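Local coordinates for protein CrmK (Actinoalloteichus sp. WH1-2216-6, PDB 5I1V) that is a flavoenzyme oxidase with covalently bound FAD that takes part in the shunt product recycling of caerulomycin biosynthesis, at residues D258-G263 / E292-W297; A221-A226 / L320-L325; L248-R253 / L299-E304. One frame throughout, in Å; residues are numbered along the deposited sequence.

Contact 1 of 3, residues D258-G263 / E292-W297; sequences DSPNIG and EERMSW
R294 reaches out from helix 291-303 and sets its guanidinium edge against N261 OD1, with P260 over one face. The tight part is the amide: N261 OD1 accepts from R294 NH1 at 2.8 Å, with an N-H...O angle of 153°. OD1 lies almost in the guanidinium plane, whereas NH1 stands above the carbonyl plane of the amide, and the two flat groups are inclined by 53°. The arginine chain is extended from CG to NE, and its CD passes 3.5 Å from the same N261 OD1. NE of R294 donates to P289 O, a second bond that limits rotation of the group.

N261 is presented by a type I beta turn from S259 to I262, part of the loop between helix 237-253 and strand 265-271; an ST turn reinforces it, N261 N giving a 2.8 Å bond to S259 OG. With ND2 of N261 bonded to N254, the amide is held from both of its polar ends.

The surface side is looser. P260 CB sits over one guanidinium face, 3.7 Å from R294 NH1 but displaced toward the rim. W297 CZ3, from the same helix as R294, lies over the opposite face, again off-centre. A water bridges the two sides, donating to R294 O at 2.9 Å and only weakly to N261 OD1; P260 and W297 are both exposed.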
loop_
_atom_site.group_PDB
_atom_site.type_symbol
_atom_site.label_atom_id
_atom_site.label_comp_id
_atom_site.label_asym_id
_atom_site.label_seq_id
_atom_site.Cartn_x
_atom_site.Cartn_y
_atom_site.Cartn_z
ATOM N N ASP A 258 14.035 27.259 17.174
ATOM C CA ASP A 258 14.818 27.479 18.386
ATOM C C ASP A 258 14.730 26.346 19.412
ATOM O O ASP A 258 15.602 26.222 20.262
ATOM C CB ASP A 258 14.343 28.763 19.077
ATOM C CG ASP A 258 14.796 30.022 18.352
ATOM O OD1 ASP A 258 15.534 29.922 17.340
ATOM O OD2 ASP A 258 14.412 31.122 18.809
ATOM N N SER A 259 13.674 25.541 19.362
ATOM C CA SER A 259 13.503 24.504 20.347
ATOM C C SER A 259 14.485 23.343 20.124
ATOM O O SER A 259 14.543 22.809 19.025
ATOM C CB SER A 259 12.092 23.924 20.294
ATOM O OG SER A 259 12.061 22.718 21.065
ATOM N N PRO A 260 15.200 22.914 21.185
ATOM C CA PRO A 260 15.984 21.677 21.109
ATOM C C PRO A 260 15.145 20.393 20.947
ATOM O O PRO A 260 15.706 19.300 20.710
ATOM C CB PRO A 260 16.750 21.670 22.440
ATOM C CG PRO A 260 15.846 22.418 23.384
ATOM C CD PRO A 260 15.231 23.504 22.550
ATOM N N ASN A 261 13.823 20.513 21.056
ATOM C CA ASN A 261 12.941 19.413 20.741
ATOM C C ASN A 261 12.231 19.538 19.358
ATOM O O ASN A 261 11.304 18.777 19.081
ATOM C CB ASN A 261 11.905 19.238 21.837
ATOM C CG ASN A 261 12.536 19.108 23.213
ATOM O OD1 ASN A 261 13.281 18.169 23.460
ATOM N ND2 ASN A 261 12.265 20.067 24.097
ATOM N N ILE A 262 12.703 20.405 18.457
ATOM C CA ILE A 262 11.941 20.632 17.223
ATOM C C ILE A 262 11.887 19.393 16.353
ATOM O O ILE A 262 10.922 19.209 15.595
ATOM C CB ILE A 262 12.411 21.878 16.445
ATOM C CG1 ILE A 262 11.397 22.255 15.341
ATOM C CG2 ILE A 262 13.846 21.696 15.914
ATOM C CD1 ILE A 262 9.986 22.541 15.821
ATOM N N GLY A 263 12.884 18.532 16.503
ATOM C CA GLY A 263 12.979 17.309 15.745
ATOM C C GLY A 263 11.995 16.252 16.184
ATOM O O GLY A 263 11.743 15.311 15.442
ATOM N N GLU A 292 17.137 10.208 22.752
ATOM C CA GLU A 292 16.441 9.169 23.494
ATOM C C GLU A 292 15.850 9.716 24.803
ATOM O O GLU A 292 14.707 9.432 25.145
ATOM C CB GLU A 292 17.429 8.042 23.768
ATOM C CG GLU A 292 16.789 6.734 24.121
ATOM C CD GLU A 292 17.732 5.553 23.931
ATOM O OE1 GLU A 292 18.955 5.742 23.676
ATOM O OE2 GLU A 292 17.240 4.421 24.038
ATOM N N GLU A 293 16.633 10.526 25.511
ATOM C CA GLU A 293 16.187 11.193 26.731
ATOM C C GLU A 293 15.125 12.222 26.480
ATOM O O GLU A 293 14.221 12.402 27.319
ATOM C CB GLU A 293 17.344 11.906 27.443
ATOM C CG GLU A 293 17.976 11.103 28.569
ATOM C CD GLU A 293 18.733 11.974 29.564
ATOM O OE1 GLU A 293 18.357 11.978 30.763
ATOM O OE2 GLU A 293 19.698 12.662 29.152
ATOM N N ARG A 294 15.242 12.929 25.361
ATOM C CA ARG A 294 14.251 13.945 25.011
ATOM C C ARG A 294 12.882 13.309 24.816
ATOM O O ARG A 294 11.848 13.881 25.206
ATOM C CB ARG A 294 14.689 14.736 23.778
ATOM C CG ARG A 294 15.802 15.692 24.104
ATOM C CD ARG A 294 16.328 16.544 22.952
ATOM N NE ARG A 294 17.317 17.430 23.548
ATOM C CZ ARG A 294 17.013 18.467 24.333
ATOM N NH1 ARG A 294 15.751 18.834 24.538
ATOM N NH2 ARG A 294 17.976 19.162 24.895
ATOM N N MET A 295 12.863 12.123 24.219
ATOM C CA MET A 295 11.617 11.404 24.040
ATOM C C MET A 295 11.061 10.985 25.422
ATOM O O MET A 295 9.865 11.056 25.653
ATOM C CB MET A 295 11.843 10.165 23.171
ATOM C CG MET A 295 10.605 9.295 22.957
ATOM S SD MET A 295 9.284 10.093 22.022
ATOM C CE MET A 295 10.069 10.261 20.390
ATOM N N SER A 296 11.936 10.534 26.321
ATOM C CA SER A 296 11.505 10.200 27.713
ATOM C C SER A 296 10.897 11.384 28.431
ATOM O O SER A 296 9.857 11.235 29.070
ATOM C CB SER A 296 12.676 9.652 28.523
ATOM O OG SER A 296 13.007 8.346 28.047
ATOM N N TRP A 297 11.544 12.547 28.318
ATOM C CA TRP A 297 11.054 13.787 28.939
ATOM C C TRP A 297 9.691 14.134 28.430
ATOM O O TRP A 297 8.807 14.530 29.203
ATOM C CB TRP A 297 11.978 14.992 28.695
ATOM C CG TRP A 297 13.304 14.860 29.337
ATOM C CD1 TRP A 297 13.621 14.090 30.437
ATOM C CD2 TRP A 297 14.509 15.512 28.937
ATOM N NE1 TRP A 297 14.963 14.213 30.718
ATOM C CE2 TRP A 297 15.530 15.080 29.816
ATOM C CE3 TRP A 297 14.831 16.422 27.921
ATOM C CZ2 TRP A 297 16.858 15.530 29.702
ATOM C CZ3 TRP A 297 16.158 16.855 27.794
ATOM C CH2 TRP A 297 17.147 16.425 28.693
HETATM O O HOH W 1 11.934 16.765 25.399
#

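Contact 2 of 3, residues A221-A226 / L320-L325; sequences ASFHVA and LATSQL
The phenyl ring of F223 is the flat group of this contact, and the methyl CG2 of T322 comes at it obliquely, touching the stem more than the ring: CG2 lies 3.7 Å from F223 CB. Outside the two segments, L141, Q283 and P285 also pack against F223. Next along the strand on this side is V225, whose CG2 sits 3.8 Å from T322 CB and 3.9 Å from T322 CG2. The valine and threonine side chains slide past each other in opposite directions, and the threonine methyl touches both strand residues. The other valine branch, CG1, comes no nearer than 4.5 Å to L325 CD2, one turn further along the helix.

F223 and V225 alternate with H224, which points to the other side of strand 222-231 and packs on helix 291-303. The strand belongs to the large antiparallel sheet; helix 319-326 directly follows the neighbouring edge strand 311-318 and folds back over the sheet. The helix also packs against L18 and Y25 of the second subunit, and so lies between the sheet and the second subunit. T322 is about 9 Å from the side chain of FAD-binding F123 and about 13 Å from the flavin cofactor, too far to touch it.

A chi1 of 112° leaves T322 nearly eclipsed, with OG1 in a weak hydrogen bond to Q283. Across the segments themselves no hydrogen bond forms: carbon meets carbon in a buried setting, which implies cohesion by dispersion and exclusion of water.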
loop_
_atom_site.group_PDB
_atom_site.type_symbol
_atom_site.label_atom_id
_atom_site.label_comp_id
_atom_site.label_asym_id
_atom_site.label_seq_id
_atom_site.Cartn_x
_atom_site.Cartn_y
_atom_site.Cartn_z
ATOM N N ALA A 221 18.899 9.716 9.150
ATOM C CA ALA A 221 19.044 8.314 8.768
ATOM C C ALA A 221 18.108 7.402 9.568
ATOM O O ALA A 221 17.607 6.447 9.036
ATOM C CB ALA A 221 20.493 7.867 8.913
ATOM N N SER A 222 17.860 7.722 10.831
ATOM C CA SER A 222 17.028 6.844 11.649
ATOM C C SER A 222 16.461 7.605 12.812
ATOM O O SER A 222 16.946 8.710 13.113
ATOM C CB SER A 222 17.773 5.584 12.083
ATOM O OG SER A 222 18.589 5.815 13.170
ATOM N N PHE A 223 15.392 7.025 13.372
ATOM C CA PHE A 223 14.519 7.640 14.339
ATOM C C PHE A 223 14.252 6.696 15.500
ATOM O O PHE A 223 14.130 5.481 15.308
ATOM C CB PHE A 223 13.155 7.925 13.708
ATOM C CG PHE A 223 13.159 9.119 12.823
ATOM C CD1 PHE A 223 13.743 9.051 11.597
ATOM C CD2 PHE A 223 12.615 10.324 13.241
ATOM C CE1 PHE A 223 13.807 10.163 10.775
ATOM C CE2 PHE A 223 12.671 11.431 12.430
ATOM C CZ PHE A 223 13.267 11.349 11.190
ATOM N N HIS A 224 14.133 7.273 16.678
ATOM C CA HIS A 224 13.524 6.593 17.816
ATOM C C HIS A 224 12.022 6.826 17.723
ATOM O O HIS A 224 11.577 7.979 17.558
ATOM C CB HIS A 224 14.003 7.201 19.138
ATOM C CG HIS A 224 15.458 7.004 19.416
ATOM N ND1 HIS A 224 16.004 5.765 19.670
ATOM C CD2 HIS A 224 16.481 7.886 19.490
ATOM C CE1 HIS A 224 17.303 5.892 19.883
ATOM N NE2 HIS A 224 17.616 7.169 19.781
ATOM N N VAL A 225 11.239 5.762 17.888
ATOM C CA VAL A 225 9.814 5.806 17.681
ATOM C C VAL A 225 9.157 5.349 18.983
ATOM O O VAL A 225 9.652 4.468 19.646
ATOM C CB VAL A 225 9.389 4.885 16.519
ATOM C CG1 VAL A 225 7.876 4.897 16.366
ATOM C CG2 VAL A 225 10.083 5.289 15.185
ATOM N N ALA A 226 8.085 6.009 19.372
ATOM C CA ALA A 226 7.309 5.603 20.520
ATOM C C ALA A 226 5.851 5.550 20.111
ATOM O O ALA A 226 5.326 6.491 19.503
ATOM C CB ALA A 226 7.498 6.593 21.665
ATOM N N LEU A 320 12.833 5.752 6.221
ATOM C CA LEU A 320 11.784 5.293 5.316
ATOM C C LEU A 320 10.881 4.264 5.996
ATOM O O LEU A 320 9.693 4.268 5.811
ATOM C CB LEU A 320 12.374 4.772 4.018
ATOM C CG LEU A 320 11.370 4.356 2.931
ATOM C CD1 LEU A 320 10.458 5.504 2.520
ATOM C CD2 LEU A 320 12.148 3.826 1.751
ATOM N N ALA A 321 11.463 3.390 6.789
ATOM C CA ALA A 321 10.689 2.453 7.584
ATOM C C ALA A 321 9.779 3.159 8.582
ATOM O O ALA A 321 8.580 2.823 8.696
ATOM C CB ALA A 321 11.613 1.472 8.291
ATOM N N THR A 322 10.276 4.183 9.267
ATOM C CA THR A 322 9.336 4.878 10.222
ATOM C C THR A 322 8.222 5.611 9.455
ATOM O O THR A 322 7.069 5.688 9.893
ATOM C CB THR A 322 9.992 5.719 11.382
ATOM O OG1 THR A 322 9.774 7.124 11.231
ATOM C CG2 THR A 322 11.458 5.481 11.566
ATOM N N SER A 323 8.549 6.104 8.272
ATOM C CA SER A 323 7.555 6.770 7.450
ATOM C C SER A 323 6.481 5.771 6.988
ATOM O O SER A 323 5.305 6.089 6.928
ATOM C CB SER A 323 8.289 7.403 6.245
ATOM O OG SER A 323 7.417 7.632 5.164
ATOM N N GLN A 324 6.908 4.575 6.592
ATOM C CA GLN A 324 5.994 3.551 6.115
ATOM C C GLN A 324 5.205 2.946 7.305
ATOM O O GLN A 324 4.050 2.552 7.149
ATOM C CB GLN A 324 6.749 2.473 5.335
ATOM C CG GLN A 324 7.226 2.964 3.946
ATOM C CD GLN A 324 8.088 1.968 3.231
ATOM O OE1 GLN A 324 8.553 1.031 3.826
ATOM N NE2 GLN A 324 8.374 2.216 1.949
ATOM N N LEU A 325 5.817 2.887 8.465
ATOM C CA LEU A 325 5.133 2.302 9.653
ATOM C C LEU A 325 3.909 3.138 10.012
ATOM O O LEU A 325 2.849 2.595 10.346
ATOM C CB LEU A 325 6.087 2.235 10.850
ATOM C CG LEU A 325 5.546 1.679 12.181
ATOM C CD1 LEU A 325 5.201 0.202 12.103
ATOM C CD2 LEU A 325 6.597 1.896 13.256
#

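Contact 3 of 3, residues L248-R253 / L299-E304; sequences LDWQLR and LAELNE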
loop_
_atom_site.group_PDB
_atom_site.type_symbol
_atom_site.label_atom_id
_atom_site.label_comp_id
_atom_site.label_asym_id
_atom_site.label_seq_id
_atom_site.Cartn_x
_atom_site.Cartn_y
_atom_site.Cartn_z
ATOM N N LEU A 248 -0.843 19.696 24.339
ATOM C CA LEU A 248 -0.879 21.012 23.707
ATOM C C LEU A 248 0.159 21.949 24.304
ATOM O O LEU A 248 0.871 22.651 23.552
ATOM C CB LEU A 248 -2.265 21.633 23.780
ATOM C CG LEU A 248 -3.384 20.834 23.122
ATOM C CD1 LEU A 248 -4.723 21.506 23.342
ATOM C CD2 LEU A 248 -3.142 20.603 21.653
ATOM N N ASP A 249 0.305 21.932 25.630
ATOM C CA ASP A 249 1.264 22.851 26.282
ATOM C C ASP A 249 2.654 22.528 25.861
ATOM O O ASP A 249 3.429 23.423 25.549
ATOM C CB ASP A 249 1.220 22.770 27.826
ATOM C CG ASP A 249 -0.087 23.274 28.404
ATOM O OD1 ASP A 249 -0.779 24.072 27.724
ATOM O OD2 ASP A 249 -0.445 22.849 29.543
ATOM N N TRP A 250 2.999 21.246 25.876
ATOM C CA TRP A 250 4.334 20.849 25.465
ATOM C C TRP A 250 4.556 21.245 23.985
ATOM O O TRP A 250 5.599 21.788 23.662
ATOM C CB TRP A 250 4.586 19.346 25.671
ATOM C CG TRP A 250 5.982 18.932 25.434
ATOM C CD1 TRP A 250 6.978 18.795 26.367
ATOM C CD2 TRP A 250 6.599 18.679 24.155
ATOM N NE1 TRP A 250 8.165 18.435 25.747
ATOM C CE2 TRP A 250 7.952 18.371 24.393
ATOM C CE3 TRP A 250 6.127 18.652 22.842
ATOM C CZ2 TRP A 250 8.844 18.046 23.354
ATOM C CZ3 TRP A 250 7.030 18.353 21.809
ATOM C CH2 TRP A 250 8.351 18.050 22.073
ATOM N N GLN A 251 3.582 21.000 23.110
ATOM C CA GLN A 251 3.773 21.319 21.682
ATOM C C GLN A 251 3.928 22.831 21.471
ATOM O O GLN A 251 4.788 23.278 20.684
ATOM C CB GLN A 251 2.614 20.805 20.849
ATOM C CG GLN A 251 2.478 19.304 20.807
ATOM C CD GLN A 251 3.676 18.614 20.153
ATOM O OE1 GLN A 251 4.460 19.233 19.406
ATOM N NE2 GLN A 251 3.797 17.305 20.397
ATOM N N LEU A 252 3.141 23.630 22.194
ATOM C CA LEU A 252 3.218 25.077 22.045
ATOM C C LEU A 252 4.453 25.728 22.668
ATOM O O LEU A 252 4.787 26.856 22.335
ATOM C CB LEU A 252 1.956 25.755 22.521
ATOM C CG LEU A 252 0.726 25.381 21.692
ATOM C CD1 LEU A 252 -0.507 25.571 22.554
ATOM C CD2 LEU A 252 0.636 26.154 20.391
ATOM N N ARG A 253 5.163 24.996 23.511
ATOM C CA ARG A 253 6.494 25.413 23.965
ATOM C C ARG A 253 7.592 24.931 23.052
ATOM O O ARG A 253 8.734 25.340 23.217
ATOM C CB ARG A 253 6.787 24.873 25.374
ATOM C CG ARG A 253 6.147 25.702 26.465
ATOM C CD ARG A 253 5.904 24.901 27.742
ATOM N NE ARG A 253 6.874 23.828 27.909
ATOM C CZ ARG A 253 6.585 22.601 28.349
ATOM N NH1 ARG A 253 5.347 22.255 28.696
ATOM N NH2 ARG A 253 7.559 21.703 28.432
ATOM N N LEU A 299 7.449 12.030 27.010
ATOM C CA LEU A 299 6.486 11.038 27.449
ATOM C C LEU A 299 6.109 11.242 28.950
ATOM O O LEU A 299 4.960 11.085 29.327
ATOM C CB LEU A 299 7.014 9.628 27.204
ATOM C CG LEU A 299 7.209 9.216 25.733
ATOM C CD1 LEU A 299 7.866 7.854 25.696
ATOM C CD2 LEU A 299 5.886 9.200 24.969
ATOM N N ALA A 300 7.070 11.638 29.775
ATOM C CA ALA A 300 6.782 11.946 31.194
ATOM C C ALA A 300 5.860 13.155 31.351
ATOM O O ALA A 300 4.941 13.124 32.183
ATOM C CB ALA A 300 8.072 12.170 31.973
ATOM N N GLU A 301 6.065 14.214 30.571
ATOM C CA GLU A 301 5.195 15.394 30.699
ATOM C C GLU A 301 3.747 15.077 30.363
ATOM O O GLU A 301 2.818 15.584 31.007
ATOM C CB GLU A 301 5.623 16.553 29.807
ATOM C CG GLU A 301 6.863 17.290 30.271
ATOM C CD GLU A 301 6.828 18.791 30.002
ATOM O OE1 GLU A 301 5.741 19.383 29.754
ATOM O OE2 GLU A 301 7.918 19.397 30.050
ATOM N N LEU A 302 3.536 14.245 29.347
ATOM C CA LEU A 302 2.176 13.856 28.996
ATOM C C LEU A 302 1.433 13.266 30.143
ATOM O O LEU A 302 0.227 13.453 30.250
ATOM C CB LEU A 302 2.162 12.804 27.893
ATOM C CG LEU A 302 2.494 13.300 26.499
ATOM C CD1 LEU A 302 2.102 12.208 25.509
ATOM C CD2 LEU A 302 1.769 14.583 26.184
ATOM N N ASN A 303 2.139 12.500 30.962
ATOM C CA ASN A 303 1.529 11.811 32.094
ATOM C C ASN A 303 1.332 12.607 33.363
ATOM O O ASN A 303 0.713 12.103 34.293
ATOM C CB ASN A 303 2.392 10.645 32.510
ATOM C CG ASN A 303 2.503 9.610 31.441
ATOM O OD1 ASN A 303 1.551 9.376 30.678
ATOM N ND2 ASN A 303 3.664 8.954 31.391
ATOM N N GLU A 304 1.879 13.799 33.480
ATOM C CA GLU A 304 1.812 14.406 34.789
ATOM C C GLU A 304 0.367 14.874 35.111
ATOM O O GLU A 304 -0.306 15.504 34.294
ATOM C CB GLU A 304 2.957 15.410 35.054
ATOM C CG GLU A 304 3.060 16.674 34.229
ATOM C CD GLU A 304 4.499 17.249 34.165
ATOM O OE1 GLU A 304 5.474 16.534 34.503
ATOM O OE2 GLU A 304 4.677 18.426 33.759
#
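Helices 237-253 and 291-303 pack side by side against the large antiparallel sheet, and their outer seam is closed by R253 and E301, with the buried W250 beside them. R253 grips the carboxylate end-on with two nitrogens: NH2 meets E301 OE2 at 2.8 Å and NH1 meets E301 OE1 at 3.1 Å. The first bond approaches on the syn side but is tilted out of both planes; the second uses the syn lone pair of OE1 and lies almost in the guanidinium plane. A weak third link joins NH2 to E301 OE1. Guanidinium and carboxylate are nearly coplanar, their side chains arriving from opposite directions. To get there the arginine bends sharply at chi3 (29°), while the glutamate bends at chi2.

W250 meets the same carboxylate with a ring edge. Its CD1 is 3.6 Å from E301 CD, in the plane of the indole, and the carboxylate plane is turned 87° from that of the indole. With chi1 at -172°, CG anti to the backbone N, the indole is carried toward the neighbouring helix, where it also meets the ring of F298. At the end of helix 291-303, N246 ND2 donates to the carbonyls of L302 and E304. On the sheet side, L299 and L302 pack on M280, and Q251 on A379.

The carboxylate is thus paired along one edge with a cation and flanked by the indole rim, whose C-H is probably slightly positive. Such surroundings would probably keep E301 ionised; because R253 is exposed, solvent probably screens the salt bridge and lowers its net contribution.

From the N terminus, strand 222-231 opens the outermost loop, which contact 2 closes at helix 319-326. Within it lies the loop closed by contact 3, from helix 237-253 to helix 291-303, and within that the shorter loop of contact 1; the three nest without crossing. Contacts 1 and 3 share helix 291-303, tying it to the loop after helix 237-253 and to that helix itself, and they meet where N261 CB lies 3.6 Å from W250 CZ2. Contact 2 covers the other side of strand 222-231, whose H224 and A226 pack on M295, while A226 also reaches L299. The edge of the sheet around strand 222-231 thus lies between helix 319-326 on one side and helix 291-303 on the other.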